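Local coordinates for Cif-like 1 (Burkholderia cenocepacia, PDB 7JQY), which probably hydrolyses epoxides, as a Cif-like epoxide hydrolase of the alpha/beta hydrolase fold that assembles as an octamer, at residues D177-L182 with L227-P232; G94-A99 with A220-F225; F170-Q175 with R188-D193; R84-S89 with D213-P218. The protein carries 1 engineered substitution. All coordinates share one frame; numbering follows the deposited sequence.

Contact 1 (D177-L182 with L227-P232)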
loop_
_atom_site.group_PDB
_atom_site.type_symbol
_atom_site.label_atom_id
_atom_site.label_comp_id
_atom_site.label_asym_id
_atom_site.label_seq_id
_atom_site.Cartn_x
_atom_site.Cartn_y
_atom_site.Cartn_z
ATOM N N ASP B 177 -4.466 12.674 -16.918
ATOM C CA ASP B 177 -4.645 12.298 -15.515
ATOM C C ASP B 177 -5.032 10.840 -15.327
ATOM O O ASP B 177 -4.575 10.194 -14.375
ATOM C CB ASP B 177 -5.668 13.213 -14.837
ATOM C CG ASP B 177 -5.396 14.669 -15.115
ATOM O OD1 ASP B 177 -6.325 15.366 -15.565
ATOM O OD2 ASP B 177 -4.241 15.113 -14.893
ATOM N N ILE B 178 -5.872 10.297 -16.210
ATOM C CA ILE B 178 -6.239 8.893 -16.066
ATOM C C ILE B 178 -5.012 8.015 -16.266
ATOM O O ILE B 178 -4.763 7.080 -15.492
ATOM C CB ILE B 178 -7.355 8.509 -17.060
ATOM C CG1 ILE B 178 -8.691 9.139 -16.657
ATOM C CG2 ILE B 178 -7.467 6.996 -17.151
ATOM C CD1 ILE B 178 -9.223 8.657 -15.327
ATOM N N ALA B 179 -4.231 8.307 -17.315
ATOM C CA ALA B 179 -3.027 7.535 -17.614
ATOM C C ALA B 179 -2.019 7.612 -16.473
ATOM O O ALA B 179 -1.442 6.591 -16.070
ATOM C CB ALA B 179 -2.399 8.040 -18.913
ATOM N N GLU B 180 -1.794 8.824 -15.936
ATOM C CA GLU B 180 -0.861 8.985 -14.821
ATOM C C GLU B 180 -1.353 8.247 -13.587
ATOM O O GLU B 180 -0.580 7.568 -12.906
ATOM C CB GLU B 180 -0.655 10.475 -14.517
ATOM C CG GLU B 180 0.102 11.215 -15.611
ATOM C CD GLU B 180 -0.812 11.807 -16.679
ATOM O OE1 GLU B 180 -1.871 11.199 -16.973
ATOM O OE2 GLU B 180 -0.466 12.872 -17.247
ATOM N N MET B 181 -2.647 8.344 -13.299
ATOM C CA MET B 181 -3.181 7.690 -12.115
ATOM C C MET B 181 -3.095 6.170 -12.228
ATOM O O MET B 181 -2.867 5.479 -11.228
ATOM C CB MET B 181 -4.616 8.150 -11.896
ATOM C CG MET B 181 -5.486 7.187 -11.138
ATOM S SD MET B 181 -7.180 7.689 -11.388
ATOM C CE MET B 181 -7.773 6.372 -12.494
ATOM N N LEU B 182 -3.310 5.625 -13.429
ATOM C CA LEU B 182 -3.261 4.172 -13.582
ATOM C C LEU B 182 -1.832 3.653 -13.526
ATOM O O LEU B 182 -1.571 2.606 -12.923
ATOM C CB LEU B 182 -3.908 3.754 -14.906
ATOM C CG LEU B 182 -5.412 3.945 -15.059
ATOM C CD1 LEU B 182 -5.843 3.406 -16.415
ATOM C CD2 LEU B 182 -6.155 3.253 -13.937
ATOM N N LEU B 227 3.513 14.231 -24.934
ATOM C CA LEU B 227 3.955 14.044 -26.310
ATOM C C LEU B 227 2.839 13.441 -27.152
ATOM O O LEU B 227 2.607 13.870 -28.288
ATOM C CB LEU B 227 5.181 13.130 -26.357
ATOM C CG LEU B 227 6.372 13.508 -25.481
ATOM C CD1 LEU B 227 7.346 12.331 -25.310
ATOM C CD2 LEU B 227 7.047 14.675 -26.131
ATOM N N TYR B 228 2.119 12.465 -26.586
ATOM C CA TYR B 228 1.002 11.808 -27.257
ATOM C C TYR B 228 -0.242 12.688 -27.283
ATOM O O TYR B 228 -1.039 12.609 -28.224
ATOM C CB TYR B 228 0.697 10.476 -26.564
ATOM C CG TYR B 228 1.807 9.448 -26.703
ATOM C CD1 TYR B 228 1.710 8.418 -27.625
ATOM C CD2 TYR B 228 2.951 9.509 -25.908
ATOM C CE1 TYR B 228 2.715 7.481 -27.768
ATOM C CE2 TYR B 228 3.963 8.573 -26.037
ATOM C CZ TYR B 228 3.836 7.559 -26.973
ATOM O OH TYR B 228 4.832 6.624 -27.120
ATOM N N ARG B 229 -0.440 13.511 -26.251
ATOM C CA ARG B 229 -1.592 14.400 -26.243
ATOM C C ARG B 229 -1.438 15.514 -27.265
ATOM O O ARG B 229 -2.434 16.139 -27.640
ATOM C CB ARG B 229 -1.809 14.957 -24.845
ATOM C CG ARG B 229 -2.339 13.917 -23.888
ATOM C CD ARG B 229 -1.870 14.170 -22.462
ATOM N NE ARG B 229 -2.018 12.959 -21.662
ATOM C CZ ARG B 229 -1.686 12.856 -20.381
ATOM N NH1 ARG B 229 -1.174 13.910 -19.729
ATOM N NH2 ARG B 229 -1.858 11.697 -19.749
ATOM N N ALA B 230 -0.220 15.742 -27.746
ATOM C CA ALA B 230 0.056 16.715 -28.795
ATOM C C ALA B 230 -0.047 16.135 -30.207
ATOM O O ALA B 230 0.192 16.869 -31.170
ATOM C CB ALA B 230 1.453 17.311 -28.607
ATOM N N PHE B 231 -0.342 14.839 -30.364
ATOM C CA PHE B 231 -0.403 14.245 -31.707
ATOM C C PHE B 231 -1.329 14.985 -32.671
ATOM O O PHE B 231 -0.910 15.229 -33.815
ATOM C CB PHE B 231 -0.795 12.761 -31.624
ATOM C CG PHE B 231 0.353 11.840 -31.312
ATOM C CD1 PHE B 231 1.660 12.308 -31.284
ATOM C CD2 PHE B 231 0.117 10.513 -30.995
ATOM C CE1 PHE B 231 2.715 11.455 -30.976
ATOM C CE2 PHE B 231 1.162 9.655 -30.690
ATOM C CZ PHE B 231 2.463 10.122 -30.677
ATOM N N PRO B 232 -2.561 15.377 -32.303
ATOM C CA PRO B 232 -3.391 16.104 -33.286
ATOM C C PRO B 232 -2.729 17.362 -33.821
ATOM O O PRO B 232 -2.736 17.598 -35.038
ATOM C CB PRO B 232 -4.676 16.434 -32.506
ATOM C CG PRO B 232 -4.632 15.654 -31.258
ATOM C CD PRO B 232 -3.353 14.901 -31.155
#
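The guanidinium group of Arg229 meets the carboxylate of Glu180 end-on, each terminal nitrogen taking one oxygen. Arg229 NH2 donates to Glu180 OE1 at 2.8 Å, and the partner bond, Arg229 NH1 to Glu180 OE2, has the same length of 2.8 Å. The pair is therefore a bidentate, end-on salt bridge, but not a coplanar one: the two flat groups are turned 39° against each other. Both oxygens lie near the guanidinium plane, and the twist shows on the glutamate side, where OE2 is approached on its syn side and OE1 from above the carboxylate plane. Glu180 gets there by a bend at its second torsion (chi2 90°), which turns the carboxylate back toward the start of its own helix; OE1 also takes a weak bond from Asp177 N at 3.0 Å. Ala179 CB adds an apolar touch at the guanidinium edge, 3.8 Å from Arg229 NH2. Arg229 has further partners, since NE bonds to His173 O and NH1 pairs with Glu226, so several bonds fix the rotation of the group. Asp177, at the N-cap position, turns its carboxylate outward to Arg222 of the third subunit, and Ile178, Met181 and Leu182 pack against neighbouring subunits. The contact thus ties the short helix 178-183 to the C-terminal part of helix 220-229, both in the helical cap inserted between strands 140-146 and 250-255. Helix 169-173 is joined in through His173, and helix 231-241 follows directly.

Contact 2 (G94-A99 with A220-F225)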
loop_
_atom_site.group_PDB
_atom_site.type_symbol
_atom_site.label_atom_id
_atom_site.label_comp_id
_atom_site.label_asym_id
_atom_site.label_seq_id
_atom_site.Cartn_x
_atom_site.Cartn_y
_atom_site.Cartn_z
ATOM N N GLY B 94 4.297 22.810 -20.863
ATOM C CA GLY B 94 3.980 22.610 -22.257
ATOM C C GLY B 94 5.193 22.616 -23.163
ATOM O O GLY B 94 6.325 22.497 -22.686
ATOM N N GLY B 95 4.969 22.817 -24.462
ATOM C CA GLY B 95 6.034 22.730 -25.440
ATOM C C GLY B 95 6.301 21.317 -25.916
ATOM O O GLY B 95 7.413 21.019 -26.366
ATOM N N TYR B 96 5.301 20.438 -25.855
ATOM C CA TYR B 96 5.485 19.036 -26.204
ATOM C C TYR B 96 5.005 18.694 -27.615
ATOM O O TYR B 96 5.009 17.516 -27.981
ATOM C CB TYR B 96 4.803 18.136 -25.165
ATOM C CG TYR B 96 5.458 18.245 -23.805
ATOM C CD1 TYR B 96 4.811 18.870 -22.742
ATOM C CD2 TYR B 96 6.750 17.770 -23.600
ATOM C CE1 TYR B 96 5.411 18.982 -21.513
ATOM C CE2 TYR B 96 7.362 17.881 -22.375
ATOM C CZ TYR B 96 6.688 18.491 -21.334
ATOM O OH TYR B 96 7.302 18.611 -20.106
ATOM N N ASP B 97 4.580 19.684 -28.402
ATOM C CA ASP B 97 4.440 19.486 -29.843
ATOM C C ASP B 97 5.822 19.313 -30.455
ATOM O O ASP B 97 6.790 19.943 -30.018
ATOM C CB ASP B 97 3.727 20.664 -30.493
ATOM C CG ASP B 97 4.456 21.973 -30.258
ATOM O OD1 ASP B 97 4.352 22.511 -29.133
ATOM O OD2 ASP B 97 5.159 22.439 -31.181
ATOM N N LYS B 98 5.916 18.453 -31.471
ATOM C CA LYS B 98 7.234 18.038 -31.938
ATOM C C LYS B 98 7.993 19.173 -32.615
ATOM O O LYS B 98 9.227 19.226 -32.528
ATOM C CB LYS B 98 7.092 16.839 -32.880
ATOM C CG LYS B 98 6.304 15.680 -32.270
ATOM C CD LYS B 98 6.769 15.413 -30.833
ATOM C CE LYS B 98 5.742 14.630 -30.031
ATOM N NZ LYS B 98 4.480 15.372 -29.752
ATOM N N ALA B 99 7.289 20.091 -33.287
ATOM C CA ALA B 99 7.975 21.212 -33.931
ATOM C C ALA B 99 8.683 22.083 -32.898
ATOM O O ALA B 99 9.824 22.511 -33.109
ATOM C CB ALA B 99 6.991 22.043 -34.752
ATOM N N ALA B 220 7.699 12.684 -14.910
ATOM C CA ALA B 220 8.183 12.047 -16.131
ATOM C C ALA B 220 7.071 11.315 -16.879
ATOM O O ALA B 220 7.111 11.236 -18.112
ATOM C CB ALA B 220 9.336 11.093 -15.809
ATOM N N LEU B 221 6.108 10.732 -16.165
ATOM C CA LEU B 221 4.958 10.127 -16.835
ATOM C C LEU B 221 4.132 11.190 -17.540
ATOM O O LEU B 221 3.807 11.056 -18.730
ATOM C CB LEU B 221 4.088 9.378 -15.825
ATOM C CG LEU B 221 4.498 7.999 -15.330
ATOM C CD1 LEU B 221 3.419 7.495 -14.386
ATOM C CD2 LEU B 221 4.693 7.013 -16.508
ATOM N N ARG B 222 3.796 12.267 -16.815
ATOM C CA ARG B 222 2.989 13.341 -17.381
ATOM C C ARG B 222 3.641 13.912 -18.627
ATOM O O ARG B 222 3.004 14.030 -19.680
ATOM C CB ARG B 222 2.784 14.462 -16.347
ATOM C CG ARG B 222 2.295 15.756 -16.979
ATOM C CD ARG B 222 2.148 16.916 -15.980
ATOM N NE ARG B 222 3.432 17.446 -15.532
ATOM C CZ ARG B 222 4.237 18.182 -16.290
ATOM N NH1 ARG B 222 3.890 18.468 -17.539
ATOM N NH2 ARG B 222 5.385 18.643 -15.803
ATOM N N ALA B 223 4.923 14.256 -18.527
ATOM C CA ALA B 223 5.613 14.859 -19.658
ATOM C C ALA B 223 5.660 13.899 -20.836
ATOM O O ALA B 223 5.522 14.316 -21.993
ATOM C CB ALA B 223 7.026 15.271 -19.259
ATOM N N GLY B 224 5.887 12.616 -20.566
ATOM C CA GLY B 224 5.884 11.638 -21.649
ATOM C C GLY B 224 4.535 11.535 -22.338
ATOM O O GLY B 224 4.458 11.518 -23.564
ATOM N N PHE B 225 3.449 11.544 -21.558
ATOM C CA PHE B 225 2.118 11.398 -22.141
ATOM C C PHE B 225 1.687 12.640 -22.910
ATOM O O PHE B 225 0.857 12.540 -23.822
ATOM C CB PHE B 225 1.097 11.069 -21.052
ATOM C CG PHE B 225 1.292 9.716 -20.436
ATOM C CD1 PHE B 225 1.814 8.670 -21.185
ATOM C CD2 PHE B 225 0.971 9.492 -19.104
ATOM C CE1 PHE B 225 1.999 7.415 -20.618
ATOM C CE2 PHE B 225 1.161 8.250 -18.530
ATOM C CZ PHE B 225 1.675 7.208 -19.291
#
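Tyr96 OH lies beside both Ala223 CB and Arg222 NH1, and it shares an acceptor with the arginine: Tyr96 OH and Arg222 NH1 both bond to Pro92 O. The two donor atoms lie 4.3 Å apart, too far for a direct bond, so the shared acceptor links them. Arg222 also bonds Lys91 O through NH2 and forms a salt bridge through NE with Asp177 of the third subunit.

The direct packing comes from Ala223. Its CB sits 3.5 Å from Tyr96 OH and 3.8 Å from Tyr96 CZ, against the phenol end of the ring. A carbonyl oxygen lies over each face of the Tyr96 ring, offset toward the rim: Ala223 O is 4.0 Å above one face and Gly94 O 3.8 Å above the opposite one. At the backbone of the same residue, Lys98 NZ donates to Tyr96 O at 2.8 Å in the carbonyl plane. That ammonium also reaches Leu227 O and Asp234.

With no hydrogen bond directly between the segments, the loop leading into helix 98-111 meets cap helix 220-229 by van der Waals packing. The phenol and guanidinium ends bond mainly to backbone carbonyls, and Arg222 also to Asp177 of the third subunit, which implies that the polar links between loop and helix are indirect.

Contact 3 (F170-Q175 with R188-D193)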
loop_
_atom_site.group_PDB
_atom_site.type_symbol
_atom_site.label_atom_id
_atom_site.label_comp_id
_atom_site.label_asym_id
_atom_site.label_seq_id
_atom_site.Cartn_x
_atom_site.Cartn_y
_atom_site.Cartn_z
ATOM N N PHE B 170 -2.057 4.660 -27.844
ATOM C CA PHE B 170 -2.319 6.053 -28.193
ATOM C C PHE B 170 -3.525 6.580 -27.427
ATOM O O PHE B 170 -3.503 7.698 -26.895
ATOM C CB PHE B 170 -2.551 6.191 -29.701
ATOM C CG PHE B 170 -1.288 6.199 -30.525
ATOM C CD1 PHE B 170 -0.118 5.634 -30.043
ATOM C CD2 PHE B 170 -1.278 6.771 -31.786
ATOM C CE1 PHE B 170 1.041 5.645 -30.804
ATOM C CE2 PHE B 170 -0.124 6.787 -32.549
ATOM C CZ PHE B 170 1.037 6.223 -32.058
ATOM N N GLY B 171 -4.602 5.793 -27.380
ATOM C CA GLY B 171 -5.784 6.224 -26.651
ATOM C C GLY B 171 -5.513 6.458 -25.174
ATOM O O GLY B 171 -5.809 7.529 -24.640
ATOM N N LEU B 172 -4.958 5.450 -24.492
ATOM C CA LEU B 172 -4.715 5.568 -23.057
ATOM C C LEU B 172 -3.797 6.741 -22.751
ATOM O O LEU B 172 -4.074 7.544 -21.858
ATOM C CB LEU B 172 -4.122 4.269 -22.508
ATOM C CG LEU B 172 -3.593 4.388 -21.075
ATOM C CD1 LEU B 172 -4.730 4.667 -20.106
ATOM C CD2 LEU B 172 -2.814 3.147 -20.650
ATOM N N HIS B 173 -2.685 6.849 -23.478
ATOM C CA HIS B 173 -1.738 7.919 -23.207
ATOM C C HIS B 173 -2.365 9.284 -23.428
ATOM O O HIS B 173 -1.935 10.268 -22.820
ATOM C CB HIS B 173 -0.499 7.755 -24.076
ATOM C CG HIS B 173 0.356 6.597 -23.675
ATOM N ND1 HIS B 173 1.624 6.403 -24.175
ATOM C CD2 HIS B 173 0.121 5.571 -22.822
ATOM C CE1 HIS B 173 2.134 5.302 -23.651
ATOM N NE2 HIS B 173 1.244 4.781 -22.825
ATOM N N GLN B 174 -3.392 9.366 -24.267
ATOM C CA GLN B 174 -4.023 10.652 -24.515
ATOM C C GLN B 174 -5.075 11.009 -23.477
ATOM O O GLN B 174 -5.644 12.100 -23.561
ATOM C CB GLN B 174 -4.632 10.678 -25.920
ATOM C CG GLN B 174 -3.617 10.948 -27.012
ATOM C CD GLN B 174 -4.178 10.694 -28.407
ATOM O OE1 GLN B 174 -5.232 10.088 -28.554
ATOM N NE2 GLN B 174 -3.462 11.138 -29.427
ATOM N N GLN B 175 -5.326 10.148 -22.491
ATOM C CA GLN B 175 -6.259 10.449 -21.401
ATOM C C GLN B 175 -5.517 11.184 -20.277
ATOM O O GLN B 175 -4.823 10.567 -19.461
ATOM C CB GLN B 175 -6.910 9.167 -20.893
ATOM C CG GLN B 175 -7.561 8.314 -21.987
ATOM C CD GLN B 175 -8.478 9.119 -22.898
ATOM O OE1 GLN B 175 -9.530 9.600 -22.470
ATOM N NE2 GLN B 175 -8.073 9.283 -24.154
ATOM N N ARG B 188 7.599 0.182 -13.976
ATOM C CA ARG B 188 8.438 -0.950 -14.367
ATOM C C ARG B 188 7.622 -2.047 -15.053
ATOM O O ARG B 188 7.990 -2.533 -16.130
ATOM C CB ARG B 188 9.148 -1.507 -13.136
ATOM C CG ARG B 188 10.551 -1.991 -13.400
ATOM C CD ARG B 188 11.272 -2.284 -12.097
ATOM N NE ARG B 188 12.362 -1.347 -11.835
ATOM C CZ ARG B 188 13.449 -1.664 -11.133
ATOM N NH1 ARG B 188 13.578 -2.885 -10.631
ATOM N NH2 ARG B 188 14.411 -0.766 -10.933
ATOM N N ALA B 189 6.509 -2.450 -14.444
ATOM C CA ALA B 189 5.685 -3.499 -15.035
ATOM C C ALA B 189 5.069 -3.042 -16.356
ATOM O O ALA B 189 4.938 -3.836 -17.297
ATOM C CB ALA B 189 4.605 -3.936 -14.048
ATOM N N TYR B 190 4.656 -1.778 -16.433
ATOM C CA TYR B 190 4.055 -1.277 -17.661
ATOM C C TYR B 190 5.082 -1.183 -18.782
ATOM O O TYR B 190 4.818 -1.614 -19.908
ATOM C CB TYR B 190 3.406 0.086 -17.406
ATOM C CG TYR B 190 2.683 0.676 -18.607
ATOM C CD1 TYR B 190 1.454 0.160 -19.036
ATOM C CD2 TYR B 190 3.210 1.765 -19.294
ATOM C CE1 TYR B 190 0.785 0.709 -20.108
ATOM C CE2 TYR B 190 2.547 2.324 -20.381
ATOM C CZ TYR B 190 1.334 1.791 -20.784
ATOM O OH TYR B 190 0.672 2.339 -21.864
ATOM N N ILE B 191 6.269 -0.652 -18.484
ATOM C CA ILE B 191 7.249 -0.370 -19.528
ATOM C C ILE B 191 7.997 -1.633 -19.950
ATOM O O ILE B 191 8.342 -1.793 -21.125
ATOM C CB ILE B 191 8.199 0.742 -19.050
ATOM C CG1 ILE B 191 7.518 2.096 -19.219
ATOM C CG2 ILE B 191 9.521 0.716 -19.790
ATOM C CD1 ILE B 191 8.019 3.172 -18.222
ATOM N N LEU B 192 8.293 -2.535 -19.007
ATOM C CA LEU B 192 8.927 -3.795 -19.388
ATOM C C LEU B 192 8.027 -4.594 -20.322
ATOM O O LEU B 192 8.501 -5.205 -21.288
ATOM C CB LEU B 192 9.267 -4.624 -18.148
ATOM C CG LEU B 192 10.715 -4.657 -17.661
ATOM C CD1 LEU B 192 11.142 -3.291 -17.114
ATOM C CD2 LEU B 192 10.854 -5.715 -16.593
ATOM N N ASP B 193 6.725 -4.617 -20.036
ATOM C CA ASP B 193 5.804 -5.335 -20.906
ATOM C C ASP B 193 5.704 -4.653 -22.261
ATOM O O ASP B 193 5.791 -5.310 -23.306
ATOM C CB ASP B 193 4.426 -5.433 -20.263
ATOM C CG ASP B 193 3.526 -6.413 -20.996
ATOM O OD1 ASP B 193 3.639 -7.630 -20.725
ATOM O OD2 ASP B 193 2.734 -5.966 -21.852
#
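His173 and Tyr190 join two helices of the cap of this alpha/beta hydrolase fold, 169-173 and 187-198, although their CA atoms are 12.2 Å apart. The polar component is one hydrogen bond, His173 NE2 to Tyr190 OH, 2.7 Å long; either atom could be the donor. The oxygen lies at the edge of the imidazole, near its plane, and NE2 likewise lies near the plane of the phenol ring, so the bond runs close to both ring planes, though bent (145°). Within segment 170-175, Gln175 NE2 bonds back to Gly171 O at 2.9 Å.

The aromatic component is a rim-to-rim pair. The ring centroids are 5.9 Å apart and the planes are inclined at 52°; neither ring lies over the other's face. With CG anti to the backbone N (chi1 -177°), the Tyr190 ring extends toward segment 170-175, its hydroxyl leading. Other aromatic rings adjoin the imidazole: Tyr228, Trp57 and His169 meet it edge-to-face, and Phe225 meets it with its plane inclined.

The apolar component comes from one branch of Leu172, whose CD2 is 4.4 Å from Tyr190 CZ, with Tyr190 OH as its nearest atom at 3.8 Å.

Contact 4 (R84-S89 with D213-P218)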
loop_
_atom_site.group_PDB
_atom_site.type_symbol
_atom_site.label_atom_id
_atom_site.label_comp_id
_atom_site.label_asym_id
_atom_site.label_seq_id
_atom_site.Cartn_x
_atom_site.Cartn_y
_atom_site.Cartn_z
ATOM N N ARG B 84 12.974 17.454 -24.090
ATOM C CA ARG B 84 12.095 18.094 -23.110
ATOM C C ARG B 84 11.156 17.079 -22.471
ATOM O O ARG B 84 10.447 16.347 -23.172
ATOM C CB ARG B 84 11.290 19.226 -23.768
ATOM C CG ARG B 84 10.259 19.888 -22.835
ATOM C CD ARG B 84 9.381 20.930 -23.554
ATOM N NE ARG B 84 10.182 22.023 -24.103
ATOM C CZ ARG B 84 9.963 23.319 -23.891
ATOM N NH1 ARG B 84 10.768 24.213 -24.446
ATOM N NH2 ARG B 84 8.942 23.725 -23.148
ATOM N N GLY B 85 11.209 16.993 -21.140
ATOM C CA GLY B 85 10.339 16.120 -20.380
ATOM C C GLY B 85 10.897 14.739 -20.086
ATOM O O GLY B 85 10.304 14.006 -19.287
ATOM N N ALA B 86 12.002 14.348 -20.708
ATOM C CA ALA B 86 12.511 12.991 -20.593
ATOM C C ALA B 86 13.821 12.911 -19.817
ATOM O O ALA B 86 14.645 13.829 -19.854
ATOM C CB ALA B 86 12.722 12.375 -21.981
ATOM N N GLY B 87 14.043 11.750 -19.201
ATOM C CA GLY B 87 15.313 11.501 -18.546
ATOM C C GLY B 87 15.554 12.519 -17.448
ATOM O O GLY B 87 14.674 12.808 -16.631
ATOM N N GLU B 88 16.755 13.089 -17.450
ATOM C CA GLU B 88 17.182 14.074 -16.474
ATOM C C GLU B 88 16.859 15.503 -16.897
ATOM O O GLU B 88 17.294 16.449 -16.238
ATOM C CB GLU B 88 18.683 13.919 -16.222
ATOM C CG GLU B 88 19.054 12.544 -15.698
ATOM C CD GLU B 88 18.405 12.258 -14.352
ATOM O OE1 GLU B 88 18.555 13.078 -13.420
ATOM O OE2 GLU B 88 17.734 11.213 -14.225
ATOM N N SER B 89 16.118 15.681 -17.983
ATOM C CA SER B 89 15.762 17.019 -18.418
ATOM C C SER B 89 14.580 17.558 -17.612
ATOM O O SER B 89 13.892 16.823 -16.893
ATOM C CB SER B 89 15.430 17.001 -19.906
ATOM O OG SER B 89 16.624 16.881 -20.661
ATOM N N ASP B 213 12.761 3.248 -14.718
ATOM C CA ASP B 213 13.043 4.073 -13.538
ATOM C C ASP B 213 13.080 5.564 -13.877
ATOM O O ASP B 213 12.721 6.399 -13.039
ATOM C CB ASP B 213 14.346 3.621 -12.868
ATOM C CG ASP B 213 14.240 2.205 -12.282
ATOM O OD1 ASP B 213 13.135 1.593 -12.341
ATOM O OD2 ASP B 213 15.261 1.694 -11.780
ATOM N N ALA B 214 13.516 5.927 -15.079
ATOM C CA ALA B 214 13.458 7.334 -15.456
ATOM C C ALA B 214 12.016 7.837 -15.506
ATOM O O ALA B 214 11.722 8.948 -15.050
ATOM C CB ALA B 214 14.154 7.546 -16.795
ATOM N N TYR B 215 11.100 7.025 -16.037
ATOM C CA TYR B 215 9.703 7.415 -16.182
ATOM C C TYR B 215 8.928 7.344 -14.875
ATOM O O TYR B 215 7.814 7.872 -14.805
ATOM C CB TYR B 215 9.035 6.544 -17.281
ATOM C CG TYR B 215 9.487 7.027 -18.644
ATOM C CD1 TYR B 215 8.762 7.993 -19.335
ATOM C CD2 TYR B 215 10.690 6.596 -19.192
ATOM C CE1 TYR B 215 9.205 8.490 -20.547
ATOM C CE2 TYR B 215 11.140 7.085 -20.399
ATOM C CZ TYR B 215 10.390 8.029 -21.075
ATOM O OH TYR B 215 10.843 8.529 -22.284
ATOM N N ALA B 216 9.512 6.768 -13.822
ATOM C CA ALA B 216 8.923 6.817 -12.490
ATOM C C ALA B 216 9.234 8.122 -11.761
ATOM O O ALA B 216 8.603 8.417 -10.739
ATOM C CB ALA B 216 9.414 5.626 -11.657
ATOM N N ALA B 217 10.170 8.913 -12.269
ATOM C CA ALA B 217 10.558 10.162 -11.621
ATOM C C ALA B 217 9.408 11.175 -11.642
ATOM O O ALA B 217 8.502 11.084 -12.476
ATOM C CB ALA B 217 11.788 10.738 -12.318
ATOM N N PRO B 218 9.411 12.141 -10.716
ATOM C CA PRO B 218 8.297 13.106 -10.634
ATOM C C PRO B 218 8.084 13.853 -11.941
ATOM O O PRO B 218 8.996 14.491 -12.470
ATOM C CB PRO B 218 8.741 14.058 -9.513
ATOM C CG PRO B 218 9.669 13.253 -8.676
ATOM C CD PRO B 218 10.389 12.340 -9.632
HETATM O O HOH W 1 13.198 11.268 -15.249
#
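Gly87 and Ala214 bring the two backbones closest, with CA atoms 5.5 Å apart, and the methyl of Ala214 points at the turn, its CB 4.5 Å from Gly87 CA. Gly87 occupies the second position of a type II' turn running from Ala86 to Ser89, closed by Ser89 N to Ala86 O at 3.0 Å. Its positive phi (60°) is the backbone shape that glycine adopts readily. The sequence Gly85-Ala86-Gly87-Glu88-Ser89 also fits the G-X-Sm-X-S/T motif of epoxide hydrolases.

Tyr215 is the third main contributor, its hydroxyl standing 4.3 Å from Ala86 CB. That hydroxyl bonds Gln59 O, and Trp57 meets the ring edge-to-face, so the phenol is fixed from outside the two segments.

No hydrogen bond joins the segments directly, but a water lies between two carbonyls, 2.8 Å from Ala214 O. The distance from that water to Gly87 O, 2.5 Å, is short enough for its detail to be doubtful. Gly87 O also accepts from Lys91 NZ.

The contact sets the loop that follows strand 77-82 against the C-terminal part of cap helix 205-215. Strand 37-43 lies beside Glu88 and Ser89, and helix 187-198 packs on Tyr215 through Ile191.

Contacts 2, 3 and 4 are buried, whereas contact 1 is partly buried and is the one with a salt bridge across its segments. The touching residues of contacts 1 and 3 are in cap helices, and both contacts reach the second subunit; Gln174 NE2 bonding to Tyr228 O joins them. Contacts 2 and 4 instead set the cap against loops of the core, after strand 77-82, and neither has a direct hydrogen bond between its segments. Helix 220-229 serves contacts 1 and 2, and Phe225 of it packs on His173 of contact 3. Arg188 of contact 3 forms a salt bridge with Asp213 of contact 4, linking helices 187-198 and 205-215.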